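Local coordinates for protein enoyl-CoA hydratase (Mycolicibacterium smegmatis, PDB 7MCM) that probably hydrates the double bond of enoyl-CoA thioesters to give 3-hydroxyacyl-CoA, a step of fatty acid oxidation, as a member of the crotonase family, at residues Gln17-Asp22 and Asp37-Ala42; Ala125-Leu130 and Thr155-Arg160. All blocks are in the same frame, centred on the assembly; numbering follows the deposited sequence. Where two conformers were deposited one is given.

How the contacts relate
Contacts 1 and 2 follow one another along the chain, the first complete before the second begins. Their centres lie about 19 Å apart and their nearest atoms about 6 Å apart, so they do not touch. Contact 1 sets helix 33-48 against strand 16-21, toward one border of the six-stranded sheet; contact 2 packs helix 120-127 against helix 154-162 nearer the centre of the subunit. Helix 97-104 connects the two: Val98, Ala101 and Leu102 touch Phe39, while Pro99 and Leu102 touch Met127 and Gln103 touches Phe157. Contact 1 is internal to its subunit, whereas contact 2 adjoins two other copies. Neither includes a bound ligand.

Contact 1. Residues Gln17-Asp22 and Asp37-Ala42; sequences QTWTID and DAFDAA
Trp19 on strand 16-21 and Ala42 on helix 33-48 mark the nearest passage of the two backbones, with Trp19 CA 8.3 Å from Ala42 CA. Across that gap reaches the indole, its CG beside the backbone N (chi1 -58°), which carries the six-membered ring to the helix. Ala42 CB sits over one face, 3.7 Å from the ring centroid, a CH-pi contact. The same ring turns its edge to the face of Phe39 in an offset edge-to-face pair, with the planes at 87° and Trp19 CZ3 3.9 Å from Phe39 CE1. Val55 and Leu57 of strand 54-59 and Leu8 of strand 8-13 also touch the indole, while helix 97-104 holds Phe39.

The indole N-H is not left idle in this buried place. Trp19 NE1 donates to Gln17 OE1 at 2.9 Å, nearly straight at 171° and in the plane of the indole, though tilted from the amide plane of Gln17. A water donates both to Gln17 OE1 and, at 2.8 Å, to Ala42 O, bridging strand and helix. Gln17 OE1 thus accepts two hydrogen bonds, from Trp19 NE1 and from the water, and its bond to NE1 should limit rotation of the indole. Apolar contacts therefore seat the helix of this beta-alpha-beta unit on its first strand, with polar linkage supplied through one water.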
# COMPACT_ATOMS: atom_id res chain seq x y z
N GLN B 17 25.75 18.19 -14.82
CA GLN B 17 26.79 18.16 -13.80
C GLN B 17 27.37 16.76 -13.72
O GLN B 17 26.63 15.77 -13.81
CB GLN B 17 26.27 18.56 -12.42
CG GLN B 17 26.21 20.02 -12.14
CD GLN B 17 25.84 20.32 -10.70
OE1 GLN B 17 25.49 19.41 -9.95
NE2 GLN B 17 25.91 21.58 -10.32
N THR B 18 28.68 16.67 -13.54
CA THR B 18 29.31 15.40 -13.24
C THR B 18 29.79 15.41 -11.80
O THR B 18 30.46 16.36 -11.37
CB THR B 18 30.46 15.11 -14.20
OG1 THR B 18 29.97 15.16 -15.53
CG2 THR B 18 31.03 13.72 -13.94
N TRP B 19 29.41 14.38 -11.05
CA TRP B 19 29.86 14.17 -9.68
C TRP B 19 30.83 12.99 -9.71
O TRP B 19 30.45 11.89 -10.11
CB TRP B 19 28.70 13.86 -8.75
CG TRP B 19 27.62 14.90 -8.69
CD1 TRP B 19 27.62 16.13 -9.29
CD2 TRP B 19 26.39 14.80 -7.97
NE1 TRP B 19 26.46 16.80 -8.98
CE2 TRP B 19 25.69 16.00 -8.18
CE3 TRP B 19 25.80 13.80 -7.17
CZ2 TRP B 19 24.43 16.24 -7.61
CZ3 TRP B 19 24.57 14.04 -6.61
CH2 TRP B 19 23.89 15.25 -6.84
N THR B 20 32.08 13.23 -9.31
CA THR B 20 33.10 12.19 -9.32
C THR B 20 33.45 11.86 -7.88
O THR B 20 34.00 12.70 -7.15
CB THR B 20 34.34 12.63 -10.10
OG1 THR B 20 33.96 13.06 -11.41
CG2 THR B 20 35.29 11.46 -10.24
N ILE B 21 33.14 10.62 -7.47
CA ILE B 21 33.54 10.14 -6.15
C ILE B 21 35.05 10.10 -6.09
O ILE B 21 35.70 9.52 -6.97
CB ILE B 21 32.95 8.74 -5.90
CG1 ILE B 21 31.43 8.76 -6.07
CG2 ILE B 21 33.39 8.21 -4.51
CD1 ILE B 21 30.82 7.36 -6.19
N ASP B 22 35.63 10.73 -5.06
CA ASP B 22 37.10 10.83 -5.00
C ASP B 22 37.56 10.61 -3.55
O ASP B 22 37.88 11.54 -2.81
CB ASP B 22 37.58 12.17 -5.57
CG ASP B 22 39.07 12.16 -5.97
OD1 ASP B 22 39.76 11.15 -5.71
OD2 ASP B 22 39.54 13.17 -6.54
N ASP B 37 28.19 13.90 3.74
CA ASP B 37 27.88 15.33 3.82
C ASP B 37 27.96 16.00 2.45
O ASP B 37 27.11 16.83 2.11
CB ASP B 37 28.84 16.02 4.80
CG ASP B 37 28.59 15.64 6.24
OD1 ASP B 37 27.49 15.14 6.56
OD2 ASP B 37 29.50 15.85 7.07
N ALA B 38 28.99 15.68 1.66
CA ALA B 38 29.14 16.27 0.33
C ALA B 38 28.03 15.82 -0.61
O ALA B 38 27.56 16.59 -1.45
CB ALA B 38 30.50 15.90 -0.25
N PHE B 39 27.61 14.56 -0.49
CA PHE B 39 26.53 14.05 -1.33
C PHE B 39 25.22 14.74 -0.99
O PHE B 39 24.49 15.17 -1.90
CB PHE B 39 26.44 12.53 -1.17
CG PHE B 39 25.62 11.85 -2.24
CD1 PHE B 39 26.17 11.56 -3.48
CD2 PHE B 39 24.31 11.50 -2.00
CE1 PHE B 39 25.43 10.93 -4.47
CE2 PHE B 39 23.54 10.87 -2.98
CZ PHE B 39 24.11 10.59 -4.22
N ASP B 40 24.92 14.89 0.30
CA ASP B 40 23.79 15.72 0.72
C ASP B 40 23.85 17.10 0.08
O ASP B 40 22.88 17.56 -0.53
CB ASP B 40 23.75 15.85 2.24
CG ASP B 40 22.89 14.80 2.90
OD1 ASP B 40 21.95 14.28 2.26
OD2 ASP B 40 23.16 14.49 4.08
N ALA B 41 24.99 17.78 0.21
CA ALA B 41 25.11 19.14 -0.30
C ALA B 41 24.94 19.19 -1.82
O ALA B 41 24.28 20.09 -2.35
CB ALA B 41 26.46 19.74 0.10
N ALA B 42 25.52 18.22 -2.54
CA ALA B 42 25.43 18.21 -4.00
C ALA B 42 23.99 18.04 -4.46
O ALA B 42 23.55 18.71 -5.40
CB ALA B 42 26.31 17.10 -4.57
O HOH W 1 25.32 19.99 -7.20

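Contact 2. Residues Ala125-Leu130 and Thr155-Arg160; sequences AVMCDL and TWFLPR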
# COMPACT_ATOMS: atom_id res chain seq x y z
N ALA B 125 24.97 2.63 -7.25
CA ALA B 125 24.71 2.58 -8.69
C ALA B 125 23.28 2.17 -8.97
O ALA B 125 22.60 2.77 -9.82
CB ALA B 125 25.67 1.61 -9.36
N VAL B 126 22.78 1.19 -8.23
CA VAL B 126 21.43 0.68 -8.41
C VAL B 126 20.37 1.69 -8.00
O VAL B 126 19.23 1.64 -8.48
CB VAL B 126 21.35 -0.65 -7.62
CG1 VAL B 126 20.02 -1.21 -7.69
CG2 VAL B 126 22.37 -1.64 -8.18
N MET B 127 20.71 2.62 -7.11
CA MET B 127 19.77 3.67 -6.72
C MET B 127 19.65 4.79 -7.75
O MET B 127 18.75 5.62 -7.64
CB MET B 127 20.20 4.30 -5.40
CG MET B 127 20.08 3.41 -4.19
SD MET B 127 20.99 4.16 -2.82
CE MET B 127 21.07 2.73 -1.74
N CYS B 128 20.59 4.86 -8.70
CA CYS B 128 20.53 5.85 -9.77
C CYS B 128 19.47 5.47 -10.79
O CYS B 128 18.97 4.34 -10.82
CB CYS B 128 21.91 5.99 -10.42
SG CYS B 128 23.17 6.67 -9.28
N ASP B 129 19.09 6.45 -11.63
CA ASP B 129 17.96 6.23 -12.54
C ASP B 129 18.34 5.34 -13.72
O ASP B 129 17.53 4.51 -14.17
CB ASP B 129 17.41 7.56 -13.05
CG ASP B 129 16.91 8.45 -11.91
OD1 ASP B 129 16.04 8.00 -11.15
OD2 ASP B 129 17.42 9.57 -11.76
N LEU B 130 19.55 5.50 -14.23
CA LEU B 130 20.06 4.79 -15.39
C LEU B 130 21.48 4.36 -15.08
O LEU B 130 22.20 5.11 -14.42
CB LEU B 130 20.09 5.68 -16.66
CG LEU B 130 18.75 6.14 -17.22
CD1 LEU B 130 18.94 7.06 -18.39
CD2 LEU B 130 18.03 4.90 -17.66
N THR B 155 18.42 -3.88 -0.97
CA THR B 155 17.46 -4.95 -1.27
C THR B 155 16.15 -4.41 -1.84
O THR B 155 15.39 -5.18 -2.44
CB THR B 155 17.15 -5.78 -0.03
OG1 THR B 155 16.59 -4.92 0.97
CG2 THR B 155 18.41 -6.45 0.52
N TRP B 156 15.83 -3.13 -1.63
CA TRP B 156 14.63 -2.56 -2.25
C TRP B 156 14.87 -2.21 -3.71
O TRP B 156 14.02 -2.50 -4.57
CB TRP B 156 14.18 -1.34 -1.45
CG TRP B 156 12.79 -0.83 -1.78
CD1 TRP B 156 11.61 -1.22 -1.23
CD2 TRP B 156 12.48 0.21 -2.72
NE1 TRP B 156 10.57 -0.50 -1.78
CE2 TRP B 156 11.08 0.38 -2.70
CE3 TRP B 156 13.24 1.00 -3.58
CZ2 TRP B 156 10.42 1.32 -3.50
CZ3 TRP B 156 12.58 1.93 -4.39
CH2 TRP B 156 11.19 2.08 -4.34
N PHE B 157 16.04 -1.66 -4.03
CA PHE B 157 16.32 -1.18 -5.38
C PHE B 157 16.77 -2.31 -6.32
O PHE B 157 16.44 -2.28 -7.51
CB PHE B 157 17.40 -0.10 -5.33
CG PHE B 157 16.94 1.17 -4.67
CD1 PHE B 157 16.26 2.13 -5.40
CD2 PHE B 157 17.21 1.41 -3.34
CE1 PHE B 157 15.83 3.30 -4.80
CE2 PHE B 157 16.78 2.59 -2.74
CZ PHE B 157 16.10 3.52 -3.47
N LEU B 158 17.51 -3.30 -5.83
CA LEU B 158 18.09 -4.28 -6.74
C LEU B 158 17.04 -5.10 -7.48
O LEU B 158 17.19 -5.29 -8.70
CB LEU B 158 19.08 -5.18 -5.97
CG LEU B 158 19.90 -6.14 -6.84
CD1 LEU B 158 20.72 -5.40 -7.91
CD2 LEU B 158 20.85 -6.99 -5.97
N PRO B 159 15.97 -5.59 -6.84
CA PRO B 159 14.97 -6.34 -7.63
C PRO B 159 14.32 -5.48 -8.69
O PRO B 159 13.91 -6.00 -9.74
CB PRO B 159 13.94 -6.79 -6.57
CG PRO B 159 14.63 -6.67 -5.29
CD PRO B 159 15.60 -5.54 -5.42
N ARG B 160 14.20 -4.18 -8.45
CA ARG B 160 13.60 -3.32 -9.45
C ARG B 160 14.54 -3.05 -10.62
O ARG B 160 14.09 -2.55 -11.65
CB ARG B 160 13.11 -2.04 -8.79
CG ARG B 160 11.94 -2.33 -7.85
CD ARG B 160 11.89 -1.43 -6.64
NE ARG B 160 10.63 -1.61 -5.92
CZ ARG B 160 10.44 -2.43 -4.89
NH1 ARG B 160 11.44 -3.15 -4.39
NH2 ARG B 160 9.23 -2.55 -4.37
O HOH W 2 16.72 -0.09 -9.21
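Phe157 and Met127 meet because each turns CG beside its own backbone N, at chi1 -68° and -69°. Beyond CG the methionine chain runs extended, and the two side chains cross at about a right angle. The methionine CG, rather than its sulfur, does the close touching: Met127 CG lies 3.7 Å from the centroid of the Phe157 ring, over one face and displaced toward the rim. Met127 SD is farther off, 5.0 Å from that centroid and oblique to it, in a looser Met-aromatic contact.

The indole of Trp156 turns its edge, through CE3, to the centre of the opposite face, which leaves the phenyl ring between that edge and Met127 CG. In one of the two conformers deposited for Arg160, the guanidinium lies against the indole and Arg160 NH1 donates to Trp156 O at 2.7 Å in the carbonyl plane, on a lone pair.

Val126 packs on the backbone and CB of Phe157 and on Leu158. Its CG1 touches Phe157 CB at 3.7 Å and reaches Leu158 CA at the same distance, whereas CG2 approaches Leu158 CD1 at 4.1 Å. The backbones are correspondingly close, Met127 CA standing 6.1 Å from Phe157 CA. A water within hydrogen-bonding distance of both Val126 O and Phe157 O lies between the helices.

Outward, Trp156 NE1 bonds to Ala229 O of a second subunit, while Phe157 packs on Leu231 of the same neighbour. The arrangement is a close helix-helix packing in the crotonase fold: the end of helix 120-127, which leads into sheet strand 130-134, rests on helix 154-162, which also meets a neighbouring subunit of the hexamer.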